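Local structure of 1,3-alpha-isomaltosidase (Kribbella flavida DSM 17836, 5X3I) at residues 644-647 / 648-652; 284-287 / 288-292; 403-406 / 407-411; 449-452 / 453-457. The protein hydrolyses the alpha-1,3-glucosidic linkages of the cyclic tetrasaccharide cyclobis-(1-6)-alpha-nigerosyl to yield isomaltose, as part of the intracellular breakdown of this starch-derived sugar. The protein carries 1 engineered substitution. One frame throughout, in Å; residues are numbered along the deposited sequence.

Contact 1. Residues 644-647 / 648-652; sequences AART and IATDR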
# COMPACT_ATOMS: atom_id res chain seq x y z
N ALA A 644 -17.69 1.91 13.87
CA ALA A 644 -16.37 2.52 13.69
C ALA A 644 -15.93 3.22 14.96
O ALA A 644 -14.76 3.16 15.35
CB ALA A 644 -16.38 3.50 12.53
N ALA A 645 -16.87 3.89 15.61
CA ALA A 645 -16.58 4.55 16.85
C ALA A 645 -16.18 3.53 17.93
O ALA A 645 -15.29 3.78 18.72
CB ALA A 645 -17.76 5.39 17.31
N ARG A 646 -16.85 2.38 17.96
CA ARG A 646 -16.52 1.35 18.95
C ARG A 646 -15.13 0.76 18.66
O ARG A 646 -14.34 0.55 19.58
CB ARG A 646 -17.59 0.25 18.95
CG ARG A 646 -18.92 0.69 19.57
CD ARG A 646 -19.89 -0.47 19.78
NE ARG A 646 -19.25 -1.60 20.44
CZ ARG A 646 -19.11 -1.74 21.76
NH1 ARG A 646 -19.58 -0.82 22.59
NH2 ARG A 646 -18.50 -2.82 22.25
N THR A 647 -14.86 0.52 17.39
CA THR A 647 -13.56 0.03 16.97
C THR A 647 -12.45 0.96 17.41
O THR A 647 -11.41 0.52 17.90
CB THR A 647 -13.51 -0.17 15.45
OG1 THR A 647 -14.29 -1.32 15.12
CG2 THR A 647 -12.07 -0.37 14.96
N ILE A 648 -12.67 2.25 17.29
CA ILE A 648 -11.66 3.22 17.67
C ILE A 648 -11.52 3.29 19.20
O ILE A 648 -10.43 3.49 19.72
CB ILE A 648 -11.98 4.59 17.08
CG1 ILE A 648 -11.58 4.60 15.60
CG2 ILE A 648 -11.26 5.70 17.84
CD1 ILE A 648 -12.24 5.70 14.79
N ALA A 649 -12.64 3.10 19.90
CA ALA A 649 -12.62 3.12 21.35
C ALA A 649 -12.07 1.84 21.97
O ALA A 649 -11.30 1.90 22.90
CB ALA A 649 -14.03 3.40 21.90
N THR A 650 -12.54 0.68 21.50
CA THR A 650 -12.11 -0.60 22.06
C THR A 650 -10.97 -1.33 21.34
O THR A 650 -10.48 -2.33 21.85
CB THR A 650 -13.29 -1.57 22.12
OG1 THR A 650 -13.57 -2.06 20.80
CG2 THR A 650 -14.52 -0.89 22.71
N ASP A 651 -10.60 -0.86 20.15
CA ASP A 651 -9.64 -1.51 19.25
C ASP A 651 -10.11 -2.84 18.66
O ASP A 651 -9.40 -3.45 17.87
CB ASP A 651 -8.29 -1.68 19.96
CG ASP A 651 -7.67 -0.36 20.28
OD1 ASP A 651 -7.73 0.52 19.40
OD2 ASP A 651 -7.18 -0.17 21.41
N ARG A 652 -11.30 -3.30 19.04
CA ARG A 652 -11.91 -4.43 18.35
C ARG A 652 -12.24 -4.02 16.91
O ARG A 652 -12.99 -3.09 16.70
CB ARG A 652 -13.19 -4.90 19.05
CG ARG A 652 -12.98 -5.53 20.43
CD ARG A 652 -14.01 -6.63 20.70
NE ARG A 652 -15.16 -6.14 21.42
CZ ARG A 652 -16.32 -6.79 21.52
NH1 ARG A 652 -16.50 -7.96 20.92
NH2 ARG A 652 -17.32 -6.25 22.21
O HOH W 1 -8.65 0.78 16.75

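Contact 2. Residues 284-287 / 288-292; sequences FLDE and VGRAE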
# COMPACT_ATOMS: atom_id res chain seq x y z
N PHE A 284 -0.26 -2.37 20.88
CA PHE A 284 0.38 -1.92 19.65
C PHE A 284 -0.05 -0.48 19.30
O PHE A 284 0.78 0.40 19.13
CB PHE A 284 0.06 -2.87 18.50
CG PHE A 284 0.75 -2.55 17.19
CD1 PHE A 284 2.11 -2.28 17.15
CD2 PHE A 284 0.05 -2.57 16.00
CE1 PHE A 284 2.74 -2.01 15.96
CE2 PHE A 284 0.67 -2.30 14.80
CZ PHE A 284 2.02 -2.02 14.78
N LEU A 285 -1.36 -0.24 19.25
CA LEU A 285 -1.86 1.06 18.78
C LEU A 285 -1.59 2.17 19.79
O LEU A 285 -1.32 3.30 19.40
CB LEU A 285 -3.35 0.97 18.45
CG LEU A 285 -3.76 -0.05 17.37
CD1 LEU A 285 -5.21 0.14 16.92
CD2 LEU A 285 -2.81 -0.01 16.17
N ASP A 286 -1.64 1.86 21.09
CA ASP A 286 -1.23 2.81 22.12
C ASP A 286 0.18 3.30 21.86
O ASP A 286 0.52 4.45 22.13
CB ASP A 286 -1.30 2.20 23.52
CG ASP A 286 -2.68 2.30 24.14
OD1 ASP A 286 -3.56 2.92 23.52
OD2 ASP A 286 -2.88 1.74 25.24
N GLU A 287 1.02 2.40 21.37
CA GLU A 287 2.40 2.73 21.06
C GLU A 287 2.57 3.45 19.72
O GLU A 287 3.28 4.44 19.64
CB GLU A 287 3.23 1.44 21.07
CG GLU A 287 4.71 1.61 20.80
CD GLU A 287 5.46 0.28 20.81
OE1 GLU A 287 6.37 0.12 19.96
OE2 GLU A 287 5.14 -0.61 21.64
N VAL A 288 1.99 2.92 18.65
CA VAL A 288 2.27 3.48 17.32
C VAL A 288 1.20 4.40 16.71
O VAL A 288 1.43 5.01 15.66
CB VAL A 288 2.57 2.35 16.34
CG1 VAL A 288 3.64 1.44 16.95
CG2 VAL A 288 1.31 1.56 16.02
N GLY A 289 0.07 4.57 17.38
CA GLY A 289 -1.02 5.34 16.81
C GLY A 289 -2.26 4.57 16.39
O GLY A 289 -2.23 3.35 16.20
N ARG A 290 -3.35 5.33 16.26
CA ARG A 290 -4.69 4.79 16.16
C ARG A 290 -5.58 5.71 15.30
O ARG A 290 -5.35 6.91 15.22
CB ARG A 290 -5.27 4.64 17.58
CG ARG A 290 -6.68 4.12 17.68
CD ARG A 290 -7.16 4.14 19.13
NE ARG A 290 -6.65 3.02 19.92
CZ ARG A 290 -5.71 3.12 20.85
NH1 ARG A 290 -5.15 4.28 21.13
NH2 ARG A 290 -5.33 2.04 21.50
N ALA A 291 -6.60 5.15 14.66
CA ALA A 291 -7.51 5.94 13.85
C ALA A 291 -8.26 6.94 14.71
O ALA A 291 -8.45 6.72 15.90
CB ALA A 291 -8.49 5.05 13.13
N GLU A 292 -8.68 8.03 14.09
CA GLU A 292 -9.62 8.95 14.69
C GLU A 292 -10.90 8.82 13.88
O GLU A 292 -10.87 8.38 12.73
CB GLU A 292 -9.09 10.38 14.69
CG GLU A 292 -8.89 11.01 13.32
CD GLU A 292 -8.35 12.45 13.41
OE1 GLU A 292 -7.12 12.65 13.33
OE2 GLU A 292 -9.16 13.38 13.54

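Contact 3. Residues 403-406 / 407-411; sequences TGQV and AADAA. With SO4 (sulfate ion), chain D.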
# COMPACT_ATOMS: atom_id res chain seq x y z
N THR A 403 10.55 24.39 -18.43
CA THR A 403 9.85 25.63 -18.14
C THR A 403 8.55 25.44 -17.38
O THR A 403 8.12 24.32 -17.13
CB THR A 403 9.52 26.39 -19.42
OG1 THR A 403 8.75 25.54 -20.28
CG2 THR A 403 10.79 26.81 -20.14
N GLY A 404 7.90 26.55 -17.06
CA GLY A 404 6.61 26.53 -16.40
C GLY A 404 6.70 26.47 -14.89
O GLY A 404 7.79 26.47 -14.32
N GLN A 405 5.54 26.45 -14.24
CA GLN A 405 5.49 26.37 -12.79
C GLN A 405 6.17 25.12 -12.26
O GLN A 405 6.81 25.16 -11.22
CB GLN A 405 4.04 26.38 -12.31
CG GLN A 405 3.95 26.57 -10.82
CD GLN A 405 4.43 27.95 -10.42
OE1 GLN A 405 3.89 28.95 -10.89
NE2 GLN A 405 5.45 28.00 -9.57
N VAL A 406 6.03 24.01 -12.98
CA VAL A 406 6.58 22.76 -12.53
C VAL A 406 8.12 22.84 -12.42
O VAL A 406 8.69 22.31 -11.47
CB VAL A 406 6.16 21.59 -13.45
CG1 VAL A 406 6.69 21.77 -14.88
CG2 VAL A 406 6.59 20.25 -12.86
N ALA A 407 8.76 23.54 -13.36
CA ALA A 407 10.21 23.70 -13.36
C ALA A 407 10.65 24.70 -12.30
O ALA A 407 11.66 24.50 -11.63
CB ALA A 407 10.71 24.14 -14.73
N ALA A 408 9.87 25.76 -12.14
CA ALA A 408 10.16 26.74 -11.11
C ALA A 408 10.12 26.10 -9.72
O ALA A 408 10.95 26.38 -8.88
CB ALA A 408 9.20 27.90 -11.18
N ASP A 409 9.13 25.23 -9.49
CA ASP A 409 8.96 24.59 -8.19
C ASP A 409 10.07 23.56 -7.92
O ASP A 409 10.56 23.46 -6.81
CB ASP A 409 7.58 23.93 -8.08
CG ASP A 409 6.43 24.96 -8.01
OD1 ASP A 409 6.71 26.17 -8.00
OD2 ASP A 409 5.25 24.55 -7.94
N ALA A 410 10.45 22.80 -8.95
CA ALA A 410 11.52 21.83 -8.80
C ALA A 410 12.82 22.54 -8.43
O ALA A 410 13.55 22.09 -7.56
CB ALA A 410 11.70 21.02 -10.06
N ALA A 411 13.08 23.67 -9.08
CA ALA A 411 14.27 24.44 -8.81
C ALA A 411 14.23 24.99 -7.38
O ALA A 411 15.24 24.97 -6.69
CB ALA A 411 14.43 25.58 -9.80
S SO4 D . 9.59 22.13 -21.84
O1 SO4 D . 9.33 22.65 -20.50
O2 SO4 D . 10.12 23.21 -22.66
O3 SO4 D . 10.55 21.03 -21.77
O4 SO4 D . 8.34 21.63 -22.41

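Contact 4. Residues 449-452 / 453-457; sequences RDWW and TEKRR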
# COMPACT_ATOMS: atom_id res chain seq x y z
N ARG A 449 6.54 19.79 4.66
CA ARG A 449 5.13 19.43 4.63
C ARG A 449 4.29 20.70 4.40
O ARG A 449 3.42 20.70 3.54
CB ARG A 449 4.69 18.69 5.91
CG ARG A 449 5.28 17.27 6.05
CD ARG A 449 4.56 16.42 7.08
NE ARG A 449 4.69 16.94 8.45
CZ ARG A 449 5.66 16.61 9.30
NH1 ARG A 449 6.63 15.76 8.93
NH2 ARG A 449 5.68 17.14 10.51
N ASP A 450 4.61 21.77 5.13
CA ASP A 450 3.97 23.08 4.94
C ASP A 450 4.10 23.59 3.50
O ASP A 450 3.11 23.93 2.88
CB ASP A 450 4.56 24.14 5.87
CG ASP A 450 4.19 23.93 7.33
OD1 ASP A 450 3.40 23.03 7.64
OD2 ASP A 450 4.71 24.68 8.16
N TRP A 451 5.34 23.66 3.02
CA TRP A 451 5.63 24.18 1.68
C TRP A 451 4.92 23.40 0.58
O TRP A 451 4.31 23.99 -0.30
CB TRP A 451 7.14 24.18 1.43
CG TRP A 451 7.54 24.87 0.16
CD1 TRP A 451 7.70 26.21 -0.02
CD2 TRP A 451 7.84 24.26 -1.09
NE1 TRP A 451 8.08 26.47 -1.31
CE2 TRP A 451 8.17 25.29 -1.99
CE3 TRP A 451 7.85 22.94 -1.55
CZ2 TRP A 451 8.51 25.04 -3.31
CZ3 TRP A 451 8.20 22.70 -2.86
CH2 TRP A 451 8.52 23.74 -3.72
N TRP A 452 5.01 22.08 0.64
CA TRP A 452 4.39 21.22 -0.36
C TRP A 452 2.86 21.35 -0.38
O TRP A 452 2.26 21.55 -1.43
CB TRP A 452 4.77 19.76 -0.11
CG TRP A 452 4.30 18.80 -1.17
CD1 TRP A 452 3.30 17.89 -1.06
CD2 TRP A 452 4.84 18.64 -2.48
NE1 TRP A 452 3.17 17.18 -2.23
CE2 TRP A 452 4.10 17.63 -3.12
CE3 TRP A 452 5.87 19.27 -3.18
CZ2 TRP A 452 4.37 17.22 -4.43
CZ3 TRP A 452 6.12 18.87 -4.49
CH2 TRP A 452 5.38 17.85 -5.09
N THR A 453 2.25 21.22 0.79
CA THR A 453 0.80 21.25 0.90
C THR A 453 0.25 22.66 0.64
O THR A 453 -0.89 22.80 0.21
CB THR A 453 0.31 20.75 2.28
OG1 THR A 453 0.90 21.52 3.33
CG2 THR A 453 0.68 19.26 2.48
N GLU A 454 1.06 23.69 0.88
CA GLU A 454 0.61 25.06 0.67
C GLU A 454 0.16 25.28 -0.77
O GLU A 454 -0.73 26.06 -1.03
CB GLU A 454 1.70 26.08 1.03
CG GLU A 454 1.23 27.53 1.02
CD GLU A 454 0.22 27.86 2.12
OE1 GLU A 454 0.02 27.04 3.04
OE2 GLU A 454 -0.35 28.96 2.06
N LYS A 455 0.77 24.56 -1.70
CA LYS A 455 0.40 24.66 -3.11
C LYS A 455 -1.02 24.14 -3.37
O LYS A 455 -1.68 24.56 -4.32
CB LYS A 455 1.42 23.90 -3.98
CG LYS A 455 2.86 24.38 -3.75
CD LYS A 455 3.83 23.80 -4.76
CE LYS A 455 5.26 24.27 -4.47
NZ LYS A 455 5.37 25.75 -4.40
N ARG A 456 -1.47 23.23 -2.51
CA ARG A 456 -2.79 22.64 -2.61
C ARG A 456 -3.86 23.37 -1.76
O ARG A 456 -5.04 23.03 -1.82
CB ARG A 456 -2.75 21.17 -2.21
CG ARG A 456 -2.05 20.23 -3.20
CD ARG A 456 -0.53 20.26 -3.12
NE ARG A 456 0.01 19.26 -4.03
CZ ARG A 456 1.26 19.22 -4.49
NH1 ARG A 456 2.17 20.12 -4.10
NH2 ARG A 456 1.59 18.26 -5.34
N ARG A 457 -3.43 24.34 -0.96
CA ARG A 457 -4.32 24.94 0.03
C ARG A 457 -5.59 25.55 -0.60
O ARG A 457 -6.69 25.36 -0.07
CB ARG A 457 -3.60 26.01 0.86
CG ARG A 457 -4.48 26.69 1.91
CD ARG A 457 -3.67 27.52 2.91
NE ARG A 457 -2.77 26.65 3.67
CZ ARG A 457 -3.15 25.90 4.70
NH1 ARG A 457 -4.41 25.93 5.12
NH2 ARG A 457 -2.27 25.13 5.31
O HOH W 2 0.41 24.55 4.18
O HOH W 3 4.67 26.29 -1.74

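Contact 1. Residues 644-647 / 648-652
The carbonyl oxygen of Arg646 is gripped twice by Thr650, one turn further along the end of helix 622-650. Thr650 N reaches Arg646 O at 2.6 Å in a nearly straight bond (N-H...O 174°), while Thr650 OG1 donates to the same Arg646 O at 3.0 Å from above the carbonyl plane. The hydroxyl comes round because OG1 sits between the backbone N and the carbonyl carbon (chi1 75°). It has a second task: Arg652 N donates to Thr650 OG1 at 3.1 Å, closing an ST turn just where Asp651, with positive phi, leaves the helical path. The helix ladder fades here, since the bond from Asp651 N to Thr647 O is weak. A water molecule bridges the same turn, donating both to Thr647 O and to Asp651 OD1; that oxygen also pairs with Arg290, and OD2 with Thr282 OG1. The side chains of Arg646 and Arg652 run alongside each other, pointing the same way, and their NH2 atoms are 3.6 Å apart. The guanidinium planes are almost perpendicular, with Arg652 NH2 at the edge of the Arg646 group. Acidic partners probably offset this closeness of like charges: Arg646 pairs with Asp679, and Arg652 with Asp661. The returning backbone is tied down by Thr647 OG1, which donates to Arg652 O at 2.7 Å, in the carbonyl plane of that acceptor.

Contact 2. Residues 284-287 / 288-292
The ring of Phe284 carries Val288 on one face: CG2 stands over the middle of the ring, 3.9 Å from its centroid and only 12° off the normal, a CH-pi contact. CG of Phe284 stands anti to the backbone N, which carries the ring along the helix to the next turn, where Val288 lies. Val288 CG1 reaches the same ring nearer its rim, 3.7 Å from Phe284 CE1. The second flat group, the guanidinium of Arg290, has CB of Leu285 over one face, offset toward the rim, and Asp286 at its edge. Two nitrogens of Arg290 converge there on a single oxygen, NH2 at 2.8 Å and NH1 at 3.2 Å from Asp286 OD1, forming an end-on salt bridge between residues four apart. The oxygen lies in the guanidinium plane, yet the two planes stand 74° apart, and NH2 meets OD1 from above the carboxylate.

All of this surrounds the C-terminal end of helix 277-288, after which the chain heads for strand 302-304, the first strand of the TIM barrel. Gly289 breaks the helix with positive phi (110°), a backbone shape that would drive any beta carbon into the carbonyl O of Val288. Its N still completes the last turn, donating to Leu285 O at 2.8 Å. Phe284 reaches the ring of Phe226 in a stack and that of His240 edge to face, while Glu287 extends to Tyr273 and Arg242, so that the helix end is joined to the neighbouring beta sheet. Arg290 is held on a further side by Asp651, which forms a salt bridge with NE.

Contact 3. Residues 403-406 / 407-411
Thr403 meets Ala407 through its carbonyl oxygen, Thr403 O lying 3.5 Å from Ala407 CB at the start of helix 404-415, which follows strand 388-393 in the TIM-barrel domain. Ahead of the first turn a sulfate ion, probably from the crystallisation liquor, is held through one oxygen, with Thr403 N and Thr403 OG1 each 3.0 Å from sulfate O1. The next residue, Gly404, has positive phi, and its O accepts from Ala408 N at 3.1 Å and more weakly from Ala407 N. The Gln405 side chain then bends forward along the helix: CG is anti to the backbone N (chi1 -169°), and a bend at chi2 turns the amide so that NE2 donates to Asp409 OD1 at 2.7 Å. The bond leaves in the amide plane but arrives from above the carboxylate plane. OE1 of Gln405 accepts from His359 and the backbone of Thr353, so both ends of the amide are engaged. Replacing Asp409 by an alanine would probably rob NE2 of this charged acceptor and leave the Gln405 amide less firmly fixed against turning. Val406 ends the walk: Val406 O takes the helical N-H of Ala410, 3.1 Å from Ala410 N, together with NE2 of Gln397.

Contact 4. Residues 449-452 / 453-457
In the TIM-barrel domain, helix 446-454 and the chain after it set two consecutive tryptophans against two consecutive cations, each pair four residues apart. Lys455 crosses one face of Trp451, with CE 3.6 Å and NZ 3.9 Å from the centroid of the six-membered ring, combining CH-pi and cation-pi contact. NZ also binds Gly356 O and a water that donates to Trp451 O. With CG anti to the backbone N (chi1 -174°), the Trp452 indole lies where Arg456 can cover its face, Arg456 CZ 3.8 Å from the centroid of the five-membered ring and the planes 34° apart. A type I beta turn from Glu454 to Arg457 bends the chain, and Arg456 NH1 donates to Trp452 O at 3.0 Å, while NE is held by Gln393. A leucine in place of Trp452 would probably deprive the Arg456 guanidinium of its aromatic platform and open a gap beside Met413. The Arg456 side chain lies about 11 Å from that of Ala471, the engineered replacement of the probable nucleophile. Arg449 O is taken from opposite faces of its plane by Thr453 N at 3.0 Å and Thr453 OG1 at 2.7 Å; that hydroxyl also hydrogen-bonds a glycerol, probably from the crystallisation liquor.

The four contacts illustrate how neighbouring turns of a helix use different chemistry according to place. Contacts 1 and 2 are both helix ends, partly buried, and touch: Ile648 O packs on Arg290 CD, and Leu285 CD1 on Asp651 OD1. Contact 1 closes its helix with backbone and hydroxyl bonds and an ST turn, contact 2 with a glycine and a salt bridge. Contacts 3 and 4 form a second pair, about 15 Å apart between centres, where Asp409 O packs on Trp451 and the Asp409 carboxylate on Lys455. Contact 4 is the most buried and relies on cations over indole faces; contact 3, partly buried and farthest from the chain's centre (about 29 Å between centres), uses an amide-carboxylate bond and small alanines.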